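PDB 2RK9: Glyoxalase/bleomycin resistance protein/dioxygenase from Vibrio splendidus, which probably acts as a metal-dependent enzyme or small-molecule-binding protein of the glyoxalase/bleomycin resistance protein/dioxygenase superfamily. Local coordinates for the interface of chains A and B. Coordinates in Å, arbitrary orientation; residue numbers count along the deposited sequence, not the author numbering. Chains: chain A/B, Glyoxalase/bleomycin resistance protein/dioxygenase.

Contact 1 and contact 2 belong to the same two-fold interface between chains A and B, and their C-alpha centres lie about 15 Å apart. They share no residue. In contact 1 the end of strand 40-45 of chain B meets the N-terminal segment and the loop after strand 75-80 of chain A. In contact 2 helix 16-26 and B:Leu27 meet mainly strands 116-123 and 129-134 and the turn between them. A:Val91, on the helix that follows the loop of contact 1, connects the two. Contact 2 is mostly apolar; contact 1 includes a water bridge. Together they may help hold a dimer, which family members commonly form.

Contact 1: the interface of chains A and B. Residues chain A 5, 81-83; chain B 45-46.
B:Asp46 turns out of the end of strand 40-45 with its backbone in the left-handed helical region (phi 54°, psi 41°) and faces A:Leu5 and the loop A:Val81 to A:Asp83. Its carbonyl and CB meet A:Leu5, while its carboxylate meets A:Ile82. CG of B:Asp46 sits beside its backbone N, and the carboxylate reaches toward A:Ile82. The two side chains cross at about a right angle. Carboxylate oxygen OD2 of B:Asp46 lies 3.6 Å from A:Ile82 CG1. It lies at a similar distance from the end methyl CD1 of the same isoleucine. CD1 of A:Ile82 is also 3.9 Å from the carboxylate carbon CG of B:Asp46. The isoleucine therefore meets the carboxylate with its longer branch.

OD2 also takes part in a polar link. Water 1 is 2.6 Å from B:Asp46 OD2 and 3.2 Å from the backbone N of A:Ile82. The angle at the hydrogen is 155°, so the amide points fairly well at the water. This bridge ties the carboxylate to the loop backbone.

A:Leu5 comes from the N-terminal segment. Its methyl CD1 is 3.4 Å from the backbone O of B:Asp46. The same methyl of A:Leu5 touches CB of B:Asp46 at 4.0 Å. A:Leu5 thus packs near the root of the aspartate, while A:Ile82 packs near its end.

A separate apolar contact is made by the residue before B:Asp46. Methyl CG1 of A:Val81 meets methyl CD2 of B:Leu45 at 4.0 Å. A:Asp83 approaches with its carboxylate, and its OD1 is 4.5 Å from B:Asp46 OD2. If both acids are charged, they would probably repel weakly.

The patch fits the turn after strand 40-45 of one chain against the N-terminal segment and the loop before helix 84-95 of the other. It probably adds to the stability and register of the two-chain assembly, which may be the biological dimer.

Contact 2: the interface of chains A and B. Residues chain A 91, 98, 122-125, 132; chain B 22-23, 27.
Helix 16-26 of chain B lays B:Phe22 and B:Phe23 against chain A, and B:Leu27 follows at the helix end. Chain A offers strand 116-123 with the turn after it, strand 129-134, helix 84-95 and the 3-10 helix 96-98. The superfamily is built from paired beta-alpha-beta-beta-beta modules.

B:Phe22 is the main intruder, with 81 Å² hidden by chain A. Its CG is anti to the backbone N, chi1 -176°, which sends the ring away from the helix into chain A. A:Pro125 lies over one face of the ring. Its CD is 3.6 Å from the centroid of the B:Phe22 ring, a CH-pi contact shifted toward the rim.

The far edge of the same ring meets other groups in its plane. Methyl CG1 of A:Val122 is 3.8 Å from B:Phe22 CZ, and CB of A:Ser98 is also at this edge. A:Thr124 runs across the CE2 side, its CA 3.9 Å from B:Phe22 CE2. These neighbours should limit tilting of the ring. Methyl CG2 of A:Thr124 also touches B:Phe23 CE1 at 4.0 Å, so the threonine bridges both phenylalanines.

B:Leu27 makes a second group of apolar contacts with its two methyls. CD1 of B:Leu27 meets the para carbon CZ of the A:Phe132 ring at 3.9 Å. CD1 also lies over a face of B:Phe23 within its own chain, which links the two groups. The other methyl of B:Leu27, CD2, reaches helix 84-95, where it lies 3.8 Å from CG2 of A:Val91.

Contact 1: the interface of chains A and B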
ATOM      1  N   LEU A   5      -8.246  12.143   1.540  1.00 17.73           N
ATOM      2  CA  LEU A   5      -8.410  10.797   1.006  1.00 14.44           C
ATOM      3  C   LEU A   5      -7.038  10.128   1.036  1.00 11.85           C
ATOM      4  O   LEU A   5      -6.037  10.739   0.662  1.00 11.77           O
ATOM      5  CB  LEU A   5      -8.917  10.862  -0.430  1.00 14.46           C
ATOM      6  CG  LEU A   5     -10.287  11.492  -0.699  1.00 14.79           C
ATOM      7  CD1 LEU A   5     -10.487  11.624  -2.201  1.00 16.03           C
ATOM      8  CD2 LEU A   5     -11.397  10.638  -0.083  1.00 15.56           C
ATOM      9  N   VAL A  81     -12.524   6.705  -1.165  1.00  6.73           N
ATOM     10  CA  VAL A  81     -13.104   7.231  -2.399  1.00  6.43           C
ATOM     11  C   VAL A  81     -14.192   8.248  -2.060  1.00  8.98           C
ATOM     12  O   VAL A  81     -14.684   8.283  -0.937  1.00  9.51           O
ATOM     13  CB  VAL A  81     -13.721   6.109  -3.254  1.00  7.20           C
ATOM     14  CG1 VAL A  81     -12.641   5.144  -3.714  1.00  6.75           C
ATOM     15  CG2 VAL A  81     -14.829   5.399  -2.482  1.00  8.06           C
ATOM     16  N   ILE A  82     -14.568   9.068  -3.037  1.00  8.41           N
ATOM     17  CA  ILE A  82     -15.591  10.091  -2.824  1.00 10.45           C
ATOM     18  C   ILE A  82     -16.947   9.709  -3.394  1.00 10.34           C
ATOM     19  O   ILE A  82     -17.954  10.328  -3.063  1.00 10.74           O
ATOM     20  CB  ILE A  82     -15.192  11.438  -3.475  1.00  9.87           C
ATOM     21  CG1 ILE A  82     -15.125  11.273  -4.999  1.00 10.30           C
ATOM     22  CG2 ILE A  82     -13.854  11.902  -2.926  1.00 12.41           C
ATOM     23  CD1 ILE A  82     -14.928  12.576  -5.748  1.00 14.90           C
ATOM     24  N   ASP A  83     -16.972   8.693  -4.250  1.00 10.39           N
ATOM     25  CA  ASP A  83     -18.208   8.245  -4.898  1.00 10.62           C
ATOM     26  C   ASP A  83     -18.328   6.726  -4.844  1.00  8.17           C
ATOM     27  O   ASP A  83     -18.208   6.054  -5.862  1.00  8.17           O
ATOM     28  CB  ASP A  83     -18.213   8.709  -6.362  1.00 12.28           C
ATOM     29  CG  ASP A  83     -17.062   8.119  -7.175  1.00 14.95           C
ATOM     30  OD1 ASP A  83     -15.963   7.953  -6.615  1.00 14.36           O
ATOM     31  OD2 ASP A  83     -17.244   7.824  -8.377  1.00 14.34           O
TER
ATOM     32  N   LEU B  45      -6.533   8.479  -8.284  1.00  8.86           N
ATOM     33  CA  LEU B  45      -7.984   8.438  -8.257  1.00 10.44           C
ATOM     34  C   LEU B  45      -8.335   9.499  -7.230  1.00  9.82           C
ATOM     35  O   LEU B  45      -8.262   9.259  -6.028  1.00  9.62           O
ATOM     36  CB  LEU B  45      -8.507   7.072  -7.799  1.00 11.16           C
ATOM     37  CG  LEU B  45     -10.034   6.901  -7.881  1.00 13.46           C
ATOM     38  CD1 LEU B  45     -10.437   6.668  -9.329  1.00 14.71           C
ATOM     39  CD2 LEU B  45     -10.489   5.712  -7.070  1.00 12.88           C
ATOM     40  N   ASP B  46      -8.674  10.689  -7.719  1.00 10.46           N
ATOM     41  CA  ASP B  46      -9.023  11.805  -6.857  1.00 10.94           C
ATOM     42  C   ASP B  46      -7.981  12.144  -5.791  1.00 11.57           C
ATOM     43  O   ASP B  46      -8.319  12.449  -4.649  1.00 11.36           O
ATOM     44  CB  ASP B  46     -10.379  11.554  -6.199  1.00 13.91           C
ATOM     45  CG  ASP B  46     -11.495  11.441  -7.216  1.00 14.50           C
ATOM     46  OD1 ASP B  46     -11.553  12.290  -8.126  1.00 18.02           O
ATOM     47  OD2 ASP B  46     -12.311  10.508  -7.111  1.00 16.83           O
TER
HETATM   48  O   HOH W   1     -12.450   8.634  -5.333  1.00 12.03           O

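Contact 2: the interface of chains A and B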
ATOM      1  N   VAL A  91     -17.884  -0.433 -11.916  1.00  9.15           N
ATOM      2  CA  VAL A  91     -17.218  -1.729 -11.918  1.00 10.23           C
ATOM      3  C   VAL A  91     -18.192  -2.844 -12.303  1.00 11.98           C
ATOM      4  O   VAL A  91     -17.820  -3.771 -13.024  1.00 12.56           O
ATOM      5  CB  VAL A  91     -16.593  -2.045 -10.546  1.00  9.87           C
ATOM      6  CG1 VAL A  91     -15.962  -3.427 -10.565  1.00 10.11           C
ATOM      7  CG2 VAL A  91     -15.556  -0.985 -10.194  1.00  8.98           C
ATOM      8  N   SER A  98     -14.904  -8.988 -11.416  1.00 12.55           N
ATOM      9  CA  SER A  98     -13.741  -8.513 -10.684  1.00 13.14           C
ATOM     10  C   SER A  98     -14.119  -8.104  -9.265  1.00 12.64           C
ATOM     11  O   SER A  98     -13.254  -7.798  -8.437  1.00 11.30           O
ATOM     12  CB  SER A  98     -13.107  -7.341 -11.431  1.00 15.07           C
ATOM     13  OG  SER A  98     -12.566  -7.794 -12.665  1.00 20.43           O
ATOM     14  N   VAL A 122     -12.443  -5.331  -4.778  1.00  6.51           N
ATOM     15  CA  VAL A 122     -12.171  -5.695  -6.161  1.00  7.84           C
ATOM     16  C   VAL A 122     -10.815  -6.387  -6.246  1.00  7.68           C
ATOM     17  O   VAL A 122      -9.888  -6.055  -5.508  1.00  8.03           O
ATOM     18  CB  VAL A 122     -12.123  -4.437  -7.061  1.00  8.94           C
ATOM     19  CG1 VAL A 122     -11.549  -4.783  -8.418  1.00 12.25           C
ATOM     20  CG2 VAL A 122     -13.515  -3.848  -7.214  1.00 11.45           C
ATOM     21  N   GLN A 123     -10.710  -7.370  -7.129  1.00  7.28           N
ATOM     22  CA  GLN A 123      -9.437  -8.049  -7.327  1.00  7.77           C
ATOM     23  C   GLN A 123      -8.989  -7.675  -8.729  1.00  7.69           C
ATOM     24  O   GLN A 123      -9.740  -7.859  -9.689  1.00  8.81           O
ATOM     25  CB  GLN A 123      -9.585  -9.565  -7.221  1.00  8.81           C
ATOM     26  CG  GLN A 123      -8.275 -10.297  -7.452  1.00 13.58           C
ATOM     27  CD  GLN A 123      -8.355 -11.762  -7.089  1.00 17.59           C
ATOM     28  OE1 GLN A 123      -9.098 -12.528  -7.705  1.00 19.16           O
ATOM     29  NE2 GLN A 123      -7.592 -12.161  -6.076  1.00 20.88           N
ATOM     30  N   THR A 124      -7.783  -7.132  -8.851  1.00  6.26           N
ATOM     31  CA  THR A 124      -7.279  -6.752 -10.163  1.00  7.22           C
ATOM     32  C   THR A 124      -6.775  -7.983 -10.906  1.00  6.37           C
ATOM     33  O   THR A 124      -6.650  -9.063 -10.334  1.00  6.52           O
ATOM     34  CB  THR A 124      -6.135  -5.715 -10.064  1.00  6.97           C
ATOM     35  OG1 THR A 124      -4.916  -6.362  -9.666  1.00  6.97           O
ATOM     36  CG2 THR A 124      -6.493  -4.636  -9.048  1.00  9.06           C
ATOM     37  N   PRO A 125      -6.491  -7.838 -12.207  1.00  7.77           N
ATOM     38  CA  PRO A 125      -5.999  -8.953 -13.022  1.00  7.62           C
ATOM     39  C   PRO A 125      -4.711  -9.581 -12.490  1.00  7.57           C
ATOM     40  O   PRO A 125      -4.421 -10.750 -12.757  1.00  9.72           O
ATOM     41  CB  PRO A 125      -5.808  -8.309 -14.394  1.00  7.29           C
ATOM     42  CG  PRO A 125      -6.904  -7.292 -14.429  1.00  8.21           C
ATOM     43  CD  PRO A 125      -6.799  -6.672 -13.055  1.00  7.51           C
ATOM     44  N   PHE A 132     -12.417  -0.530  -1.480  1.00  7.23           N
ATOM     45  CA  PHE A 132     -12.820   0.859  -1.639  1.00  7.00           C
ATOM     46  C   PHE A 132     -13.796   1.213  -0.525  1.00  8.00           C
ATOM     47  O   PHE A 132     -14.790   0.517  -0.310  1.00  7.19           O
ATOM     48  CB  PHE A 132     -13.429   1.063  -3.034  1.00  6.73           C
ATOM     49  CG  PHE A 132     -12.428   0.886  -4.148  1.00  7.93           C
ATOM     50  CD1 PHE A 132     -11.359   1.774  -4.286  1.00  7.23           C
ATOM     51  CD2 PHE A 132     -12.500  -0.212  -5.000  1.00  7.56           C
ATOM     52  CE1 PHE A 132     -10.370   1.565  -5.256  1.00  8.12           C
ATOM     53  CE2 PHE A 132     -11.520  -0.428  -5.969  1.00  8.04           C
ATOM     54  CZ  PHE A 132     -10.454   0.458  -6.097  1.00  7.55           C
TER
ATOM     55  N   PHE B  22      -7.209  -1.707 -16.851  1.00  6.72           N
ATOM     56  CA  PHE B  22      -8.122  -2.082 -15.782  1.00  7.74           C
ATOM     57  C   PHE B  22      -8.337  -0.901 -14.849  1.00  6.95           C
ATOM     58  O   PHE B  22      -9.465  -0.543 -14.529  1.00  7.39           O
ATOM     59  CB  PHE B  22      -7.563  -3.246 -14.970  1.00  7.46           C
ATOM     60  CG  PHE B  22      -8.503  -3.734 -13.917  1.00  9.61           C
ATOM     61  CD1 PHE B  22      -9.548  -4.590 -14.251  1.00  9.69           C
ATOM     62  CD2 PHE B  22      -8.363  -3.323 -12.596  1.00  9.22           C
ATOM     63  CE1 PHE B  22     -10.441  -5.029 -13.283  1.00 10.86           C
ATOM     64  CE2 PHE B  22      -9.253  -3.757 -11.624  1.00 10.61           C
ATOM     65  CZ  PHE B  22     -10.292  -4.612 -11.966  1.00 10.14           C
ATOM     66  N   PHE B  23      -7.239  -0.299 -14.403  1.00  7.26           N
ATOM     67  CA  PHE B  23      -7.332   0.840 -13.503  1.00  7.17           C
ATOM     68  C   PHE B  23      -8.029   2.034 -14.140  1.00  7.18           C
ATOM     69  O   PHE B  23      -8.852   2.684 -13.502  1.00  6.34           O
ATOM     70  CB  PHE B  23      -5.943   1.252 -13.017  1.00  6.85           C
ATOM     71  CG  PHE B  23      -5.454   0.447 -11.857  1.00  8.02           C
ATOM     72  CD1 PHE B  23      -5.048  -0.871 -12.028  1.00  8.15           C
ATOM     73  CD2 PHE B  23      -5.455   0.989 -10.581  1.00  8.61           C
ATOM     74  CE1 PHE B  23      -4.649  -1.640 -10.943  1.00  8.05           C
ATOM     75  CE2 PHE B  23      -5.059   0.230  -9.485  1.00  8.70           C
ATOM     76  CZ  PHE B  23      -4.656  -1.089  -9.667  1.00  9.14           C
ATOM     77  N   LEU B  27     -11.772   1.061 -13.114  1.00  9.14           N
ATOM     78  CA  LEU B  27     -11.786   1.828 -11.870  1.00  8.02           C
ATOM     79  C   LEU B  27     -11.839   3.347 -12.014  1.00  8.92           C
ATOM     80  O   LEU B  27     -12.098   4.058 -11.044  1.00  8.78           O
ATOM     81  CB  LEU B  27     -10.585   1.425 -11.008  1.00  8.94           C
ATOM     82  CG  LEU B  27     -10.505  -0.063 -10.641  1.00  8.92           C
ATOM     83  CD1 LEU B  27      -9.300  -0.309  -9.744  1.00  8.98           C
ATOM     84  CD2 LEU B  27     -11.783  -0.486  -9.927  1.00 10.16           C
TER